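Local structure of 3-methylaspartate ammonia-lyase (Citrobacter amalonaticus, 1KKO) at residues 358-361 against 362-365; 394-397 against 398-402. The protein catalyses the reversible, magnesium-dependent anti elimination of ammonia from (2S,3S)-3-methylaspartate to give mesaconate. One frame throughout, in Å; residues are numbered along the deposited sequence.

Contact 1: 358-361 against 362-365. With SO4 (sulfate ion), chain C.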
loop_
_atom_site.group_PDB
_atom_site.type_symbol
_atom_site.label_atom_id
_atom_site.label_comp_id
_atom_site.label_asym_id
_atom_site.label_seq_id
_atom_site.Cartn_x
_atom_site.Cartn_y
_atom_site.Cartn_z
ATOM N N GLY A 358 7.597 15.716 -0.035
ATOM C CA GLY A 358 6.240 15.249 0.106
ATOM C C GLY A 358 5.822 14.322 -1.015
ATOM O O GLY A 358 6.546 13.397 -1.379
ATOM N N GLY A 359 4.657 14.588 -1.571
ATOM C CA GLY A 359 4.095 13.719 -2.581
ATOM C C GLY A 359 2.597 13.649 -2.405
ATOM O O GLY A 359 1.969 14.600 -1.924
ATOM N N THR A 360 2.011 12.524 -2.795
ATOM C CA THR A 360 0.569 12.393 -2.783
ATOM C C THR A 360 0.141 10.998 -2.411
ATOM O O THR A 360 0.845 10.018 -2.662
ATOM C CB THR A 360 0.034 12.760 -4.181
ATOM O OG1 THR A 360 -1.397 12.601 -4.240
ATOM C CG2 THR A 360 0.618 11.866 -5.279
ATOM N N CYS A 361 -1.035 10.903 -1.808
ATOM C CA CYS A 361 -1.667 9.605 -1.610
ATOM C C CYS A 361 -1.973 8.932 -2.944
ATOM O O CYS A 361 -2.124 7.721 -3.000
ATOM C CB CYS A 361 -2.965 9.728 -0.810
ATOM S SG CYS A 361 -4.238 10.773 -1.534
ATOM N N ASN A 362 -2.023 9.710 -4.021
ATOM C CA ASN A 362 -2.437 9.199 -5.316
ATOM C C ASN A 362 -1.308 8.736 -6.215
ATOM O O ASN A 362 -1.500 8.636 -7.410
ATOM C CB ASN A 362 -3.279 10.230 -6.068
ATOM C CG ASN A 362 -4.039 9.620 -7.217
ATOM O OD1 ASN A 362 -4.578 8.511 -7.100
ATOM N ND2 ASN A 362 -4.100 10.342 -8.330
ATOM N N GLU A 363 -0.148 8.425 -5.653
ATOM C CA GLU A 363 0.936 7.895 -6.460
ATOM C C GLU A 363 1.047 6.386 -6.219
ATOM O O GLU A 363 0.028 5.751 -5.954
ATOM C CB GLU A 363 2.227 8.712 -6.335
ATOM C CG GLU A 363 2.842 8.860 -4.965
ATOM C CD GLU A 363 4.037 9.802 -5.038
ATOM O OE1 GLU A 363 3.986 10.917 -4.467
ATOM O OE2 GLU A 363 5.029 9.420 -5.679
ATOM N N THR A 364 2.232 5.796 -6.371
ATOM C CA THR A 364 2.337 4.335 -6.383
ATOM C C THR A 364 3.425 3.808 -5.478
ATOM O O THR A 364 4.210 4.544 -4.910
ATOM C CB THR A 364 2.615 3.789 -7.792
ATOM O OG1 THR A 364 3.982 4.067 -8.152
ATOM C CG2 THR A 364 1.743 4.438 -8.841
ATOM N N GLU A 365 3.470 2.488 -5.363
ATOM C CA GLU A 365 4.498 1.837 -4.579
ATOM C C GLU A 365 5.871 2.070 -5.196
ATOM O O GLU A 365 6.852 2.247 -4.482
ATOM C CB GLU A 365 4.180 0.349 -4.372
ATOM C CG GLU A 365 4.708 -0.660 -5.389
ATOM C CD GLU A 365 4.043 -0.656 -6.756
ATOM O OE1 GLU A 365 3.355 0.317 -7.126
ATOM O OE2 GLU A 365 4.250 -1.652 -7.481
HETATM S S SO4 C . -2.292 14.559 -1.313
HETATM O O1 SO4 C . -2.121 14.552 -2.788
HETATM O O2 SO4 C . -3.736 14.970 -1.139
HETATM O O3 SO4 C . -2.065 13.227 -0.766
HETATM O O4 SO4 C . -1.439 15.548 -0.611
#

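Contact 2: 394-397 against 398-402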
loop_
_atom_site.group_PDB
_atom_site.type_symbol
_atom_site.label_atom_id
_atom_site.label_comp_id
_atom_site.label_asym_id
_atom_site.label_seq_id
_atom_site.Cartn_x
_atom_site.Cartn_y
_atom_site.Cartn_z
ATOM N N GLY A 394 1.503 2.627 3.116
ATOM C CA GLY A 394 2.549 3.588 2.797
ATOM C C GLY A 394 3.715 3.470 3.758
ATOM O O GLY A 394 4.864 3.625 3.349
ATOM N N LEU A 395 3.454 3.217 5.032
ATOM C CA LEU A 395 4.558 3.114 5.971
ATOM C C LEU A 395 5.382 1.874 5.630
ATOM O O LEU A 395 6.612 1.910 5.614
ATOM C CB LEU A 395 4.068 3.050 7.420
ATOM C CG LEU A 395 5.210 2.930 8.435
ATOM C CD1 LEU A 395 6.008 4.231 8.546
ATOM C CD2 LEU A 395 4.667 2.489 9.792
ATOM N N ASN A 396 4.707 0.766 5.388
ATOM C CA ASN A 396 5.385 -0.450 4.973
ATOM C C ASN A 396 6.290 -0.150 3.775
ATOM O O ASN A 396 7.449 -0.532 3.750
ATOM C CB ASN A 396 4.283 -1.470 4.637
ATOM C CG ASN A 396 4.789 -2.817 4.205
ATOM O OD1 ASN A 396 5.971 -3.021 3.861
ATOM N ND2 ASN A 396 3.872 -3.775 4.215
ATOM N N ILE A 397 5.758 0.532 2.767
ATOM C CA ILE A 397 6.528 0.834 1.562
ATOM C C ILE A 397 7.727 1.751 1.840
ATOM O O ILE A 397 8.849 1.455 1.443
ATOM C CB ILE A 397 5.578 1.452 0.503
ATOM C CG1 ILE A 397 4.644 0.369 -0.065
ATOM C CG2 ILE A 397 6.359 2.163 -0.611
ATOM C CD1 ILE A 397 3.395 0.909 -0.668
ATOM N N VAL A 398 7.489 2.864 2.514
ATOM C CA VAL A 398 8.534 3.876 2.703
ATOM C C VAL A 398 9.539 3.486 3.790
ATOM O O VAL A 398 10.753 3.482 3.551
ATOM C CB VAL A 398 7.905 5.238 2.985
ATOM C CG1 VAL A 398 8.963 6.243 3.342
ATOM C CG2 VAL A 398 7.148 5.713 1.767
ATOM N N PHE A 399 9.056 3.159 4.978
ATOM C CA PHE A 399 9.945 2.807 6.080
ATOM C C PHE A 399 10.788 1.596 5.736
ATOM O O PHE A 399 11.999 1.605 5.968
ATOM C CB PHE A 399 9.097 2.533 7.310
ATOM C CG PHE A 399 9.849 2.323 8.599
ATOM C CD1 PHE A 399 10.367 3.394 9.302
ATOM C CD2 PHE A 399 9.941 1.066 9.161
ATOM C CE1 PHE A 399 11.000 3.210 10.508
ATOM C CE2 PHE A 399 10.579 0.885 10.387
ATOM C CZ PHE A 399 11.114 1.960 11.039
ATOM N N ASN A 400 10.179 0.543 5.197
ATOM C CA ASN A 400 10.957 -0.668 4.972
ATOM C C ASN A 400 11.967 -0.492 3.851
ATOM O O ASN A 400 13.056 -1.031 3.926
ATOM C CB ASN A 400 10.068 -1.878 4.724
ATOM C CG ASN A 400 9.134 -2.183 5.879
ATOM O OD1 ASN A 400 9.141 -1.530 6.931
ATOM N ND2 ASN A 400 8.331 -3.222 5.689
ATOM N N GLU A 401 11.613 0.201 2.772
ATOM C CA GLU A 401 12.598 0.443 1.725
ATOM C C GLU A 401 13.750 1.269 2.291
ATOM O O GLU A 401 14.924 1.020 1.990
ATOM C CB GLU A 401 12.003 1.176 0.526
ATOM C CG GLU A 401 13.011 1.461 -0.578
ATOM C CD GLU A 401 13.450 0.220 -1.353
ATOM O OE1 GLU A 401 12.902 -0.878 -1.117
ATOM O OE2 GLU A 401 14.305 0.336 -2.258
HETATM N N MSE A 402 13.425 2.247 3.130
HETATM C CA MSE A 402 14.449 3.092 3.728
HETATM C C MSE A 402 15.415 2.256 4.541
HETATM O O MSE A 402 16.643 2.364 4.387
HETATM C CB MSE A 402 13.775 4.136 4.605
HETATM C CG MSE A 402 14.707 5.177 5.164
HETATM SE SE MSE A 402 13.767 6.466 6.274
HETATM C CE MSE A 402 13.440 5.320 7.853
#

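Contact 1: 358-361 against 362-365
The carboxylate of E363 reaches back to the backbone N of T360, which binds OE1 at 3.0 Å on the anti lone pair, the one turned away from OE2. K386 pairs with the same oxygen in a salt bridge. S367 and Y132 bond OE2, so both ends of the carboxylate are held. The second flat group, the amide of N362, leads away from 358-361. Its OD1 is bonded by S13.

E363 CG lies between its backbone N and its carbonyl carbon (chi1 59°). This brings it to 3.3 Å from T360 O and lets the extended chain cross T360. T360 CG2 packs on E363 CB at 3.7 Å.

Residues T360 to E363 form a type I beta turn, in the loop after barrel strand 354-357 of this enolase-superfamily enzyme. T360 OG1 accepts the nearly straight bond of N362 N at 3.0 Å, an ST turn. Q73 N also bonds OG1. T360 and C361 are assigned to the methylaspartate site, and a sulfate, probably from the crystallisation liquor, is bound there. With OG1 opposite its backbone N (chi1 178°), the T360 hydroxyl can also give a short 2.5 Å bond to sulfate O1. C361 N meets sulfate O3 at 2.7 Å, almost in line (171°). K331, the proton acceptor, and Q172, a substrate-binding residue, bind the same ion.

Contact 2: 394-397 against 398-402
V398, F399 and N400 send their backbone N-H groups to the carbonyl oxygens of G394, L395 and N396, the i to i+4 pattern of an alpha helix, and E401 N adds a weak bond to I397 O. The bond from V398 N to G394 O is 2.9 Å long.

L395 and F399 lie side by side and point the same way. L395 CD1 touches F399 CB at 3.7 Å and meets the ring obliquely. N400 OD1 lies at the edge of that ring, in its plane. The ring also meets Y12 of the second subunit, with the planes about 40° apart.

Both segments lie on helix 392-410, the last helix of the TIM-barrel domain. N396 and N400 stand one turn apart. N396 OD1 is 3.0 Å from N400 ND2, but the angle is too poor for a hydrogen bond, and the amide planes are turned 49° against each other. Both amides instead serve the dimer: N396 ND2 bonds S14 OG, and N400 ND2 bonds Y12 O, of the second subunit. N400 CG sits beside its own backbone N (chi1 -60°), which carries it to 3.2 Å from N396 O.

Another flank packs on helix 365-378. I397 CG2 and V398 CG2 are 4.3 Å apart. I397 packs on A368 and V398 on V372, both of helix 365-378. E401 CB rests on I397 O at 3.3 Å, while its carboxylate is held by H373 and R404.

Contact 1 comes first along the chain, in the loop between strand 354-357 and helix 365-378. Contact 2 follows on helix 392-410, after strand 382-384. Their centres are about 12 Å apart, and both belong to the last part of the TIM barrel. They touch directly: E365 CB packs on I397 CD1 at 3.8 Å. Both also reach the second subunit. E365 forms a salt bridge with R404 of that subunit, and T364 and E365 pack on its N396. Strand 3-18 serves both: it bonds contact 1 within the chain and contact 2 across the dimer. Loop 358-364, which carries T360 and C361 of the substrate site, and the dimer interface are therefore neighbours.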